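Local coordinates for protein plasma serine protease inhibitor (Homo sapiens, PDB 3DY0) that inhibits serine proteases of blood plasma and other body fluids in a heparin-dependent way, trapping them irreversibly after they cleave its reactive centre loop, at residues L209-G220 and T250-F258. Residues are numbered along the deposited sequence; the frame is centred on the assembly and turned at random.
With SGN (2-deoxy-6-O-sulfo-2-(sulfoamino)-alpha-D-glucopyranose), chain C; NO3 (nitrate ion), chain D.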
loop_
_atom_site.group_PDB
_atom_site.type_symbol
_atom_site.label_atom_id
_atom_site.label_comp_id
_atom_site.label_asym_id
_atom_site.label_seq_id
_atom_site.Cartn_x
_atom_site.Cartn_y
_atom_site.Cartn_z
ATOM N N LEU A 209 17.272 -8.843 14.487
ATOM C CA LEU A 209 18.038 -9.730 13.628
ATOM C C LEU A 209 19.078 -8.942 12.853
ATOM O O LEU A 209 18.797 -7.858 12.335
ATOM C CB LEU A 209 17.131 -10.461 12.630
ATOM C CG LEU A 209 17.858 -11.381 11.643
ATOM C CD1 LEU A 209 18.489 -12.538 12.398
ATOM C CD2 LEU A 209 16.885 -11.905 10.598
ATOM N N LEU A 210 20.289 -9.484 12.802
ATOM C CA LEU A 210 21.366 -8.884 12.038
ATOM C C LEU A 210 21.412 -9.764 10.794
ATOM O O LEU A 210 21.790 -10.936 10.867
ATOM C CB LEU A 210 22.694 -8.968 12.796
ATOM C CG LEU A 210 23.943 -8.492 12.045
ATOM C CD1 LEU A 210 23.809 -7.020 11.681
ATOM C CD2 LEU A 210 25.169 -8.713 12.917
ATOM N N ASP A 211 20.983 -9.210 9.667
ATOM C CA ASP A 211 20.969 -9.945 8.408
ATOM C C ASP A 211 22.300 -9.698 7.703
ATOM O O ASP A 211 22.519 -8.644 7.110
ATOM C CB ASP A 211 19.784 -9.471 7.553
ATOM C CG ASP A 211 19.650 -10.237 6.249
ATOM O OD1 ASP A 211 18.541 -10.236 5.679
ATOM O OD2 ASP A 211 20.647 -10.826 5.787
ATOM N N ARG A 212 23.194 -10.677 7.789
ATOM C CA ARG A 212 24.513 -10.555 7.182
ATOM C C ARG A 212 24.504 -10.796 5.678
ATOM O O ARG A 212 25.452 -10.434 4.982
ATOM C CB ARG A 212 25.492 -11.520 7.857
ATOM C CG ARG A 212 25.787 -11.181 9.309
ATOM C CD ARG A 212 26.662 -12.240 9.966
ATOM N NE ARG A 212 26.931 -11.939 11.371
ATOM C CZ ARG A 212 27.655 -10.905 11.794
ATOM N NH1 ARG A 212 28.192 -10.062 10.922
ATOM N NH2 ARG A 212 27.843 -10.715 13.094
ATOM N N ASN A 213 23.436 -11.407 5.177
ATOM C CA ASN A 213 23.320 -11.682 3.749
ATOM C C ASN A 213 23.019 -10.398 2.982
ATOM O O ASN A 213 23.684 -10.079 1.995
ATOM C CB ASN A 213 22.218 -12.714 3.500
ATOM C CG ASN A 213 21.958 -12.943 2.026
ATOM O OD1 ASN A 213 22.876 -13.239 1.259
ATOM N ND2 ASN A 213 20.700 -12.813 1.620
ATOM N N LEU A 214 22.015 -9.656 3.439
ATOM C CA LEU A 214 21.651 -8.408 2.785
ATOM C C LEU A 214 22.382 -7.227 3.408
ATOM O O LEU A 214 22.465 -6.153 2.813
ATOM C CB LEU A 214 20.139 -8.189 2.865
ATOM C CG LEU A 214 19.313 -9.189 2.054
ATOM C CD1 LEU A 214 17.836 -8.841 2.162
ATOM C CD2 LEU A 214 19.771 -9.168 0.598
ATOM N N SER A 215 22.918 -7.448 4.605
ATOM C CA SER A 215 23.660 -6.438 5.349
ATOM C C SER A 215 22.747 -5.344 5.888
ATOM O O SER A 215 22.795 -4.190 5.457
ATOM C CB SER A 215 24.762 -5.824 4.478
ATOM O OG SER A 215 25.764 -5.240 5.292
ATOM N N CYS A 216 21.921 -5.723 6.853
ATOM C CA CYS A 216 20.994 -4.786 7.472
ATOM C C CYS A 216 20.562 -5.303 8.831
ATOM O O CYS A 216 20.676 -6.495 9.123
ATOM C CB CYS A 216 19.759 -4.592 6.581
ATOM S SG CYS A 216 18.781 -6.089 6.253
ATOM N N ARG A 217 20.088 -4.388 9.667
ATOM C CA ARG A 217 19.583 -4.738 10.983
ATOM C C ARG A 217 18.073 -4.620 10.868
ATOM O O ARG A 217 17.559 -3.679 10.262
ATOM C CB ARG A 217 20.102 -3.775 12.051
ATOM C CG ARG A 217 21.578 -3.947 12.377
ATOM C CD ARG A 217 21.941 -3.109 13.588
ATOM N NE ARG A 217 23.316 -3.313 14.034
ATOM C CZ ARG A 217 24.373 -2.685 13.532
ATOM N NH1 ARG A 217 25.584 -2.942 14.012
ATOM N NH2 ARG A 217 24.222 -1.799 12.555
ATOM N N VAL A 218 17.368 -5.583 11.441
ATOM C CA VAL A 218 15.917 -5.603 11.379
ATOM C C VAL A 218 15.360 -5.572 12.790
ATOM O O VAL A 218 15.749 -6.381 13.632
ATOM C CB VAL A 218 15.416 -6.894 10.679
ATOM C CG1 VAL A 218 13.894 -6.904 10.621
ATOM C CG2 VAL A 218 16.011 -6.993 9.276
ATOM N N VAL A 219 14.456 -4.636 13.063
ATOM C CA VAL A 219 13.860 -4.556 14.388
ATOM C C VAL A 219 12.341 -4.536 14.286
ATOM O O VAL A 219 11.765 -3.818 13.468
ATOM C CB VAL A 219 14.346 -3.301 15.161
ATOM C CG1 VAL A 219 13.789 -2.038 14.530
ATOM C CG2 VAL A 219 13.938 -3.406 16.628
ATOM N N GLY A 220 11.700 -5.350 15.114
ATOM C CA GLY A 220 10.256 -5.424 15.115
ATOM C C GLY A 220 9.757 -4.621 16.297
ATOM O O GLY A 220 10.299 -4.735 17.398
ATOM N N THR A 250 12.219 -13.125 1.851
ATOM C CA THR A 250 13.058 -12.357 2.763
ATOM C C THR A 250 12.255 -11.899 3.974
ATOM O O THR A 250 12.721 -12.001 5.116
ATOM C CB THR A 250 13.666 -11.125 2.050
ATOM O OG1 THR A 250 14.597 -11.567 1.051
ATOM C CG2 THR A 250 14.390 -10.231 3.047
ATOM N N LEU A 251 11.049 -11.391 3.732
ATOM C CA LEU A 251 10.201 -10.936 4.824
ATOM C C LEU A 251 9.856 -12.114 5.724
ATOM O O LEU A 251 9.912 -11.998 6.949
ATOM C CB LEU A 251 8.917 -10.293 4.287
ATOM C CG LEU A 251 7.917 -9.848 5.358
ATOM C CD1 LEU A 251 8.574 -8.826 6.285
ATOM C CD2 LEU A 251 6.687 -9.251 4.691
ATOM N N ARG A 252 9.508 -13.251 5.123
ATOM C CA ARG A 252 9.186 -14.436 5.918
ATOM C C ARG A 252 10.387 -14.821 6.774
ATOM O O ARG A 252 10.239 -15.191 7.936
ATOM C CB ARG A 252 8.823 -15.630 5.027
ATOM C CG ARG A 252 7.481 -15.543 4.329
ATOM C CD ARG A 252 7.018 -16.941 3.895
ATOM N NE ARG A 252 7.967 -17.598 2.996
ATOM C CZ ARG A 252 8.066 -17.349 1.694
ATOM N NH1 ARG A 252 7.269 -16.456 1.125
ATOM N NH2 ARG A 252 8.966 -17.992 0.959
ATOM N N LYS A 253 11.578 -14.737 6.189
ATOM C CA LYS A 253 12.799 -15.088 6.905
ATOM C C LYS A 253 12.997 -14.188 8.117
ATOM O O LYS A 253 13.267 -14.672 9.222
ATOM C CB LYS A 253 14.016 -14.969 5.985
ATOM C CG LYS A 253 15.334 -15.322 6.668
ATOM C CD LYS A 253 16.542 -15.057 5.774
ATOM C CE LYS A 253 16.853 -13.569 5.672
ATOM N NZ LYS A 253 15.725 -12.784 5.102
ATOM N N TRP A 254 12.867 -12.881 7.910
ATOM C CA TRP A 254 13.044 -11.928 8.996
ATOM C C TRP A 254 12.087 -12.206 10.147
ATOM O O TRP A 254 12.503 -12.312 11.301
ATOM C CB TRP A 254 12.835 -10.488 8.506
ATOM C CG TRP A 254 13.926 -9.970 7.601
ATOM C CD1 TRP A 254 15.206 -10.434 7.508
ATOM C CD2 TRP A 254 13.840 -8.855 6.700
ATOM N NE1 TRP A 254 15.923 -9.682 6.609
ATOM C CE2 TRP A 254 15.110 -8.704 6.099
ATOM C CE3 TRP A 254 12.814 -7.968 6.346
ATOM C CZ2 TRP A 254 15.383 -7.703 5.159
ATOM C CZ3 TRP A 254 13.087 -6.970 5.410
ATOM C CH2 TRP A 254 14.360 -6.848 4.831
ATOM N N LEU A 255 10.805 -12.327 9.822
ATOM C CA LEU A 255 9.780 -12.568 10.822
ATOM C C LEU A 255 9.965 -13.853 11.623
ATOM O O LEU A 255 9.674 -13.883 12.816
ATOM C CB LEU A 255 8.399 -12.566 10.163
ATOM C CG LEU A 255 7.893 -11.218 9.637
ATOM C CD1 LEU A 255 6.646 -11.426 8.795
ATOM C CD2 LEU A 255 7.601 -10.291 10.803
ATOM N N LYS A 256 10.461 -14.909 10.988
ATOM C CA LYS A 256 10.631 -16.174 11.700
ATOM C C LYS A 256 11.976 -16.320 12.408
ATOM O O LYS A 256 12.097 -17.100 13.358
ATOM C CB LYS A 256 10.411 -17.357 10.744
ATOM C CG LYS A 256 11.559 -17.662 9.791
ATOM C CD LYS A 256 11.097 -18.582 8.663
ATOM C CE LYS A 256 12.259 -19.059 7.804
ATOM N NZ LYS A 256 13.056 -20.123 8.487
ATOM N N MET A 257 12.981 -15.566 11.967
ATOM C CA MET A 257 14.308 -15.660 12.573
ATOM C C MET A 257 14.578 -14.651 13.690
ATOM O O MET A 257 15.625 -14.700 14.347
ATOM C CB MET A 257 15.383 -15.555 11.488
ATOM C CG MET A 257 15.432 -16.787 10.589
ATOM S SD MET A 257 16.789 -16.773 9.408
ATOM C CE MET A 257 18.176 -16.731 10.489
ATOM N N PHE A 258 13.625 -13.745 13.899
ATOM C CA PHE A 258 13.701 -12.723 14.949
ATOM C C PHE A 258 14.053 -13.321 16.311
ATOM O O PHE A 258 13.513 -14.359 16.687
ATOM C CB PHE A 258 12.336 -12.035 15.089
ATOM C CG PHE A 258 12.220 -10.727 14.359
ATOM C CD1 PHE A 258 10.970 -10.257 13.962
ATOM C CD2 PHE A 258 13.339 -9.941 14.113
ATOM C CE1 PHE A 258 10.836 -9.025 13.331
ATOM C CE2 PHE A 258 13.218 -8.703 13.483
ATOM C CZ PHE A 258 11.961 -8.245 13.092
HETATM C C1 SGN C . 18.751 -19.120 -2.660
HETATM C C2 SGN C . 20.293 -19.230 -2.502
HETATM C C3 SGN C . 20.626 -19.926 -1.164
HETATM C C4 SGN C . 20.043 -19.064 -0.017
HETATM C C5 SGN C . 18.493 -18.977 -0.229
HETATM C C6 SGN C . 17.743 -18.118 0.800
HETATM N N2 SGN C . 20.827 -19.972 -3.659
HETATM O O3 SGN C . 22.030 -20.020 -1.014
HETATM O O4 SGN C . 20.682 -19.583 1.155
HETATM O O5 SGN C . 18.180 -18.436 -1.542
HETATM O O6 SGN C . 18.223 -16.792 0.723
HETATM S S1 SGN C . 21.278 -19.170 -5.025
HETATM O O1S SGN C . 20.293 -19.539 -6.005
HETATM O O2S SGN C . 22.584 -19.666 -5.353
HETATM O O3S SGN C . 21.264 -17.760 -4.770
HETATM S S2 SGN C . 17.542 -15.492 1.260
HETATM O O4S SGN C . 17.359 -15.690 2.669
HETATM O O5S SGN C . 16.295 -15.411 0.550
HETATM O O6S SGN C . 18.425 -14.405 0.957
HETATM N N NO3 D . 21.801 -13.837 8.424
HETATM O O1 NO3 D . 21.874 -13.959 7.214
HETATM O O2 NO3 D . 20.749 -14.059 8.997
HETATM O O3 NO3 D . 22.781 -13.493 9.063
#
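The indole of W254 lies between V218 on one face and T250 CG2, from its own helix, on the other. V218 CG2 stands 3.7 Å from the centroid of the five-membered ring, only 7° off its normal, a CH-pi contact. At the ring edge, W254 NE1 donates a hydrogen bond to the anti lone pair of D211 OD1 (2.8 Å, 171°), close to the ring plane; the carboxylate is turned almost perpendicular to the ring. C216 SG and L214 CD1 approach W254 CZ2 obliquely. V218 CG1, anti to the backbone N (chi1 180°), meets F258 obliquely, 3.4 Å from both CZ and CE2, while W254 O lies over one face of that ring and V218 C at its edge. L209 CD2 fills in between W254 CD1 and M257 CB.

Helix 248-257 thus packs on the hairpin of strands 194-211 and 216-222, whose turn D211 braces: OD2 accepts from L214 N, an Asx motif. Beside it, heparin SGN O6S is 2.9 Å from ND2 of N213, a natural N-glycosylation site, and O4S 3.3 Å from K253 CD. The two N-H donors, with a long K253 salt bridge, probably keep D211 ionised; K253's charge probably offsets carboxylate and sulfate.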